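Local structure of short chain dehydrogenase (Salmonella typhi, 3G1T) at residues A[50-53]-A[54-58]; A[115-118]-A[119-123]. The protein is a short-chain dehydrogenase with a Rossmann fold, and so probably catalyses a nicotinamide-dependent oxidation or reduction, though its substrate is not established. All blocks are in the same frame, centred on the assembly; numbering follows the deposited sequence.

Contact 1. Residues A[50-53]-A[54-58]; sequences KLRR and VAQHI
The edge of the Arg52 guanidinium meets the amide of Gln56, one turn further along helix 48-62. Gln56 OE1 lies 3° out of the guanidinium plane, and the two flat groups stand almost perpendicular, 86° apart. The bond from Arg52 NH1 to Gln56 OE1 is 2.8 Å long. It is well placed for the donor but not for the acceptor, since NH1 sits above the carbonyl plane and misses the lone pairs. The reach depends on the arginine's shape: its chain leaves the helix with CG anti to the backbone N (chi1 -179°), is straight through chi2 and bends at chi3, bringing NH1 to the glutamine oxygen. Gln56 OE1 also rests against the aliphatic stem, 3.4 Å from Arg52 CG. Arg52 NE turns to Glu49 in a salt bridge, so the guanidinium is shared between partners on both neighbouring turns.

On the inner side the helix is apolar. Leu51, Val54 and Ala55 rest on Leu43 of strand 40-45, Leu51 and Ala55 also on Trp68 of strand 67-70, and Ile58 faces helix 25-36. The straightest backbone bond here runs from Ala55 N to Leu51 O at 2.9 Å. This is the amphipathic crossover helix of the beta-alpha-beta unit 40-45, 48-62, 67-70 in the Rossmann fold. With Glu49 holding NE and Gln56 taking NH1, the rotation of the guanidinium is restrained, and the arginine's positive charge is probably balanced mainly by the glutamate, the amide adding a neutral, dipolar contact.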
loop_
_atom_site.group_PDB
_atom_site.type_symbol
_atom_site.label_atom_id
_atom_site.label_comp_id
_atom_site.label_asym_id
_atom_site.label_seq_id
_atom_site.Cartn_x
_atom_site.Cartn_y
_atom_site.Cartn_z
ATOM N N LYS A 50 10.108 4.773 28.595
ATOM C CA LYS A 50 11.144 4.331 27.623
ATOM C C LYS A 50 11.727 5.540 26.829
ATOM O O LYS A 50 12.930 5.596 26.565
ATOM C CB LYS A 50 10.577 3.284 26.647
ATOM C CG LYS A 50 10.449 1.869 27.188
ATOM C CD LYS A 50 11.164 0.887 26.240
ATOM C CE LYS A 50 10.409 -0.445 26.114
ATOM N NZ LYS A 50 11.179 -1.483 25.337
ATOM N N LEU A 51 10.857 6.503 26.496
ATOM C CA LEU A 51 11.268 7.755 25.853
ATOM C C LEU A 51 12.065 8.590 26.790
ATOM O O LEU A 51 13.027 9.219 26.361
ATOM C CB LEU A 51 10.073 8.594 25.370
ATOM C CG LEU A 51 9.263 8.187 24.127
ATOM C CD1 LEU A 51 7.976 9.003 24.057
ATOM C CD2 LEU A 51 10.026 8.275 22.837
ATOM N N ARG A 52 11.653 8.643 28.055
ATOM C CA ARG A 52 12.347 9.473 29.008
ATOM C C ARG A 52 13.781 8.940 29.032
ATOM O O ARG A 52 14.704 9.720 29.072
ATOM C CB ARG A 52 11.694 9.448 30.413
ATOM C CG ARG A 52 12.434 10.368 31.479
ATOM C CD ARG A 52 11.862 10.324 32.934
ATOM N NE ARG A 52 11.880 8.959 33.422
ATOM C CZ ARG A 52 12.971 8.332 33.838
ATOM N NH1 ARG A 52 14.176 8.924 33.828
ATOM N NH2 ARG A 52 12.860 7.078 34.231
ATOM N N ARG A 53 13.953 7.616 28.961
ATOM C CA ARG A 53 15.295 6.995 29.129
ATOM C C ARG A 53 16.204 7.386 27.975
ATOM O O ARG A 53 17.372 7.663 28.162
ATOM C CB ARG A 53 15.206 5.456 29.252
ATOM C CG ARG A 53 16.521 4.698 29.060
ATOM C CD ARG A 53 16.352 3.164 29.234
ATOM N NE ARG A 53 16.011 2.813 30.620
ATOM C CZ ARG A 53 14.948 2.089 30.986
ATOM N NH1 ARG A 53 14.104 1.594 30.070
ATOM N NH2 ARG A 53 14.732 1.848 32.278
ATOM N N VAL A 54 15.643 7.416 26.769
ATOM C CA VAL A 54 16.469 7.772 25.613
ATOM C C VAL A 54 16.814 9.257 25.702
ATOM O O VAL A 54 17.991 9.716 25.465
ATOM C CB VAL A 54 15.752 7.416 24.268
ATOM C CG1 VAL A 54 16.556 7.902 23.137
ATOM C CG2 VAL A 54 15.566 5.884 24.117
ATOM N N ALA A 55 15.806 10.047 26.032
ATOM C CA ALA A 55 16.053 11.489 26.135
ATOM C C ALA A 55 17.108 11.800 27.212
ATOM O O ALA A 55 17.864 12.731 27.052
ATOM C CB ALA A 55 14.772 12.253 26.413
ATOM N N GLN A 56 17.088 11.046 28.328
ATOM C CA GLN A 56 18.049 11.237 29.433
ATOM C C GLN A 56 19.470 10.857 29.005
ATOM O O GLN A 56 20.432 11.502 29.373
ATOM C CB GLN A 56 17.627 10.431 30.673
ATOM C CG GLN A 56 16.225 10.806 31.204
ATOM C CD GLN A 56 16.193 11.481 32.592
ATOM O OE1 GLN A 56 15.165 11.436 33.283
ATOM N NE2 GLN A 56 17.310 12.129 32.982
ATOM N N HIS A 57 19.570 9.833 28.166
ATOM C CA HIS A 57 20.854 9.395 27.628
ATOM C C HIS A 57 21.408 10.541 26.772
ATOM O O HIS A 57 22.552 10.914 26.931
ATOM C CB HIS A 57 20.651 8.053 26.867
ATOM C CG HIS A 57 21.905 7.420 26.309
ATOM N ND1 HIS A 57 21.929 6.114 25.863
ATOM C CD2 HIS A 57 23.172 7.885 26.153
ATOM C CE1 HIS A 57 23.140 5.812 25.412
ATOM N NE2 HIS A 57 23.918 6.863 25.590
ATOM N N ILE A 58 20.585 11.161 25.921
ATOM C CA ILE A 58 21.053 12.259 25.053
ATOM C C ILE A 58 21.435 13.442 25.969
ATOM O O ILE A 58 22.489 14.064 25.752
ATOM C CB ILE A 58 19.960 12.652 23.992
ATOM C CG1 ILE A 58 19.836 11.589 22.892
ATOM C CG2 ILE A 58 20.183 14.100 23.364
ATOM C CD1 ILE A 58 18.497 11.682 22.056
#

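Contact 2. Residues A[115-118]-A[119-123]; sequences DPQI and WQDVM
Pro116 O is gripped twice by Gln120, whose backbone N and side-chain NE2 approach from opposite faces of the carbonyl plane. The main-chain bond, Gln120 N to Pro116 O, is 3.0 Å. The amide adds a second at 3.2 Å from NE2 to the same oxygen, with its donor 59° out of the carbonyl plane. With chi1 and chi2 both away from staggered values, the chain curls back so that NE2 reaches the carbonyl, while Gln120 OE1 accepts from Gln124 NE2 of the second subunit, so both ends of the amide are held.

Asp115 is the N-cap of helix 116-142. Its OD2 accepts a hydrogen bond from Ile118 N at 2.8 Å, on the anti side of the carboxylate, and Asp115 O receives Trp119 N. The carboxylate thus lies at the positive end of the helix dipole, which would tend to favour its negative charge. In short-chain dehydrogenases of this fold, the long helix after the fourth strand commonly builds a subunit interface, and the present contact is consistent with that: Trp119 NE1 bonds to Asn128 OD1 of the second subunit, and its ring stacks on Phe131 of that subunit.

Beside the Gln120 side chain, Gln117 NE2 donates to Asp121 OD1 at 3.1 Å. The amide and carboxylate planes are only 27° apart, yet NE2 comes from above the carboxylate and the bond is bent to 137°. Ile118 CD1 lies 3.9 Å from the other carboxylate oxygen, Asp121 OD2. The other branch of Ile118, CG2, makes a loose contact with Val122 CG2 at 4.4 Å, and Val122 goes on to pack against Ala166 and Ser170 of helix 165-185.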
loop_
_atom_site.group_PDB
_atom_site.type_symbol
_atom_site.label_atom_id
_atom_site.label_comp_id
_atom_site.label_asym_id
_atom_site.label_seq_id
_atom_site.Cartn_x
_atom_site.Cartn_y
_atom_site.Cartn_z
ATOM N N ASP A 115 -4.189 -13.133 9.617
ATOM C CA ASP A 115 -5.307 -12.660 10.430
ATOM C C ASP A 115 -5.825 -11.303 9.925
ATOM O O ASP A 115 -5.029 -10.352 9.864
ATOM C CB ASP A 115 -4.895 -12.451 11.872
ATOM C CG ASP A 115 -6.027 -11.921 12.662
ATOM O OD1 ASP A 115 -7.011 -12.647 12.805
ATOM O OD2 ASP A 115 -5.973 -10.797 13.089
ATOM N N PRO A 116 -7.133 -11.180 9.626
ATOM C CA PRO A 116 -7.616 -9.862 9.095
ATOM C C PRO A 116 -7.422 -8.646 9.998
ATOM O O PRO A 116 -7.123 -7.525 9.507
ATOM C CB PRO A 116 -9.089 -10.114 8.782
ATOM C CG PRO A 116 -9.087 -11.642 8.433
ATOM C CD PRO A 116 -8.162 -12.239 9.458
ATOM N N GLN A 117 -7.617 -8.839 11.296
ATOM C CA GLN A 117 -7.477 -7.740 12.244
ATOM C C GLN A 117 -6.029 -7.304 12.324
ATOM O O GLN A 117 -5.770 -6.112 12.361
ATOM C CB GLN A 117 -8.037 -8.113 13.641
ATOM C CG GLN A 117 -8.060 -6.931 14.638
ATOM C CD GLN A 117 -8.779 -5.654 14.072
ATOM O OE1 GLN A 117 -10.024 -5.586 14.042
ATOM N NE2 GLN A 117 -7.986 -4.662 13.587
ATOM N N ILE A 118 -5.093 -8.262 12.420
ATOM C CA ILE A 118 -3.654 -7.882 12.484
ATOM C C ILE A 118 -3.265 -7.152 11.192
ATOM O O ILE A 118 -2.501 -6.141 11.201
ATOM C CB ILE A 118 -2.677 -9.056 12.731
ATOM C CG1 ILE A 118 -2.955 -9.772 14.089
ATOM C CG2 ILE A 118 -1.285 -8.531 12.670
ATOM C CD1 ILE A 118 -3.083 -8.835 15.204
ATOM N N TRP A 119 -3.840 -7.637 10.089
ATOM C CA TRP A 119 -3.553 -7.080 8.755
ATOM C C TRP A 119 -3.982 -5.583 8.747
ATOM O O TRP A 119 -3.214 -4.694 8.326
ATOM C CB TRP A 119 -4.286 -7.885 7.677
ATOM C CG TRP A 119 -4.341 -7.159 6.260
ATOM C CD1 TRP A 119 -5.033 -6.013 5.953
ATOM C CD2 TRP A 119 -3.622 -7.532 5.071
ATOM N NE1 TRP A 119 -4.790 -5.660 4.620
ATOM C CE2 TRP A 119 -3.952 -6.589 4.056
ATOM C CE3 TRP A 119 -2.787 -8.601 4.742
ATOM C CZ2 TRP A 119 -3.445 -6.698 2.732
ATOM C CZ3 TRP A 119 -2.269 -8.712 3.452
ATOM C CH2 TRP A 119 -2.587 -7.740 2.448
ATOM N N GLN A 120 -5.193 -5.294 9.239
ATOM C CA GLN A 120 -5.693 -3.909 9.382
ATOM C C GLN A 120 -4.812 -3.090 10.301
ATOM O O GLN A 120 -4.528 -1.914 10.002
ATOM C CB GLN A 120 -7.161 -3.917 9.883
ATOM C CG GLN A 120 -8.189 -3.226 8.972
ATOM C CD GLN A 120 -9.423 -4.089 8.567
ATOM O OE1 GLN A 120 -10.351 -3.570 7.980
ATOM N NE2 GLN A 120 -9.400 -5.409 8.855
ATOM N N ASP A 121 -4.332 -3.681 11.399
ATOM C CA ASP A 121 -3.449 -2.936 12.351
ATOM C C ASP A 121 -2.149 -2.512 11.687
ATOM O O ASP A 121 -1.655 -1.385 11.903
ATOM C CB ASP A 121 -3.065 -3.841 13.554
ATOM C CG ASP A 121 -4.222 -4.164 14.467
ATOM O OD1 ASP A 121 -5.245 -3.516 14.398
ATOM O OD2 ASP A 121 -4.120 -5.109 15.283
ATOM N N VAL A 122 -1.564 -3.415 10.872
ATOM C CA VAL A 122 -0.308 -3.145 10.144
ATOM C C VAL A 122 -0.554 -1.972 9.202
ATOM O O VAL A 122 0.299 -1.055 9.125
ATOM C CB VAL A 122 0.289 -4.416 9.374
ATOM C CG1 VAL A 122 1.413 -4.041 8.412
ATOM C CG2 VAL A 122 0.808 -5.437 10.418
ATOM N N MET A 123 -1.684 -2.002 8.499
ATOM C CA MET A 123 -1.981 -0.918 7.543
ATOM C C MET A 123 -2.145 0.404 8.318
ATOM O O MET A 123 -1.733 1.473 7.842
ATOM C CB MET A 123 -3.239 -1.228 6.716
ATOM C CG MET A 123 -2.926 -2.277 5.552
ATOM S SD MET A 123 -1.577 -2.009 4.294
ATOM C CE MET A 123 -2.444 -0.692 3.536
#

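In the fold
Contacts 1 and 2 are single-helix contacts within the same Rossmann-type domain, but they do not touch: their centres are 30 Å apart and their nearest atoms about 19 Å. Contact 1 lies near one end of the seven-stranded parallel sheet; contact 2 opens helix 116-142, which follows strand 97-99 and precedes strand 147-152 in the chain. No other chain of the assembly touches 50-58, whereas 115-123 meets the second subunit. No cofactor is bound, but Lys50 and Leu51 touch Ser23 in the glycine-rich loop after strand 16-19, which binds the dinucleotide in relatives, and Trp119 and Val122 pack on helix 165-185, which carries the YxxxK sequence, probably catalytic as elsewhere in the family.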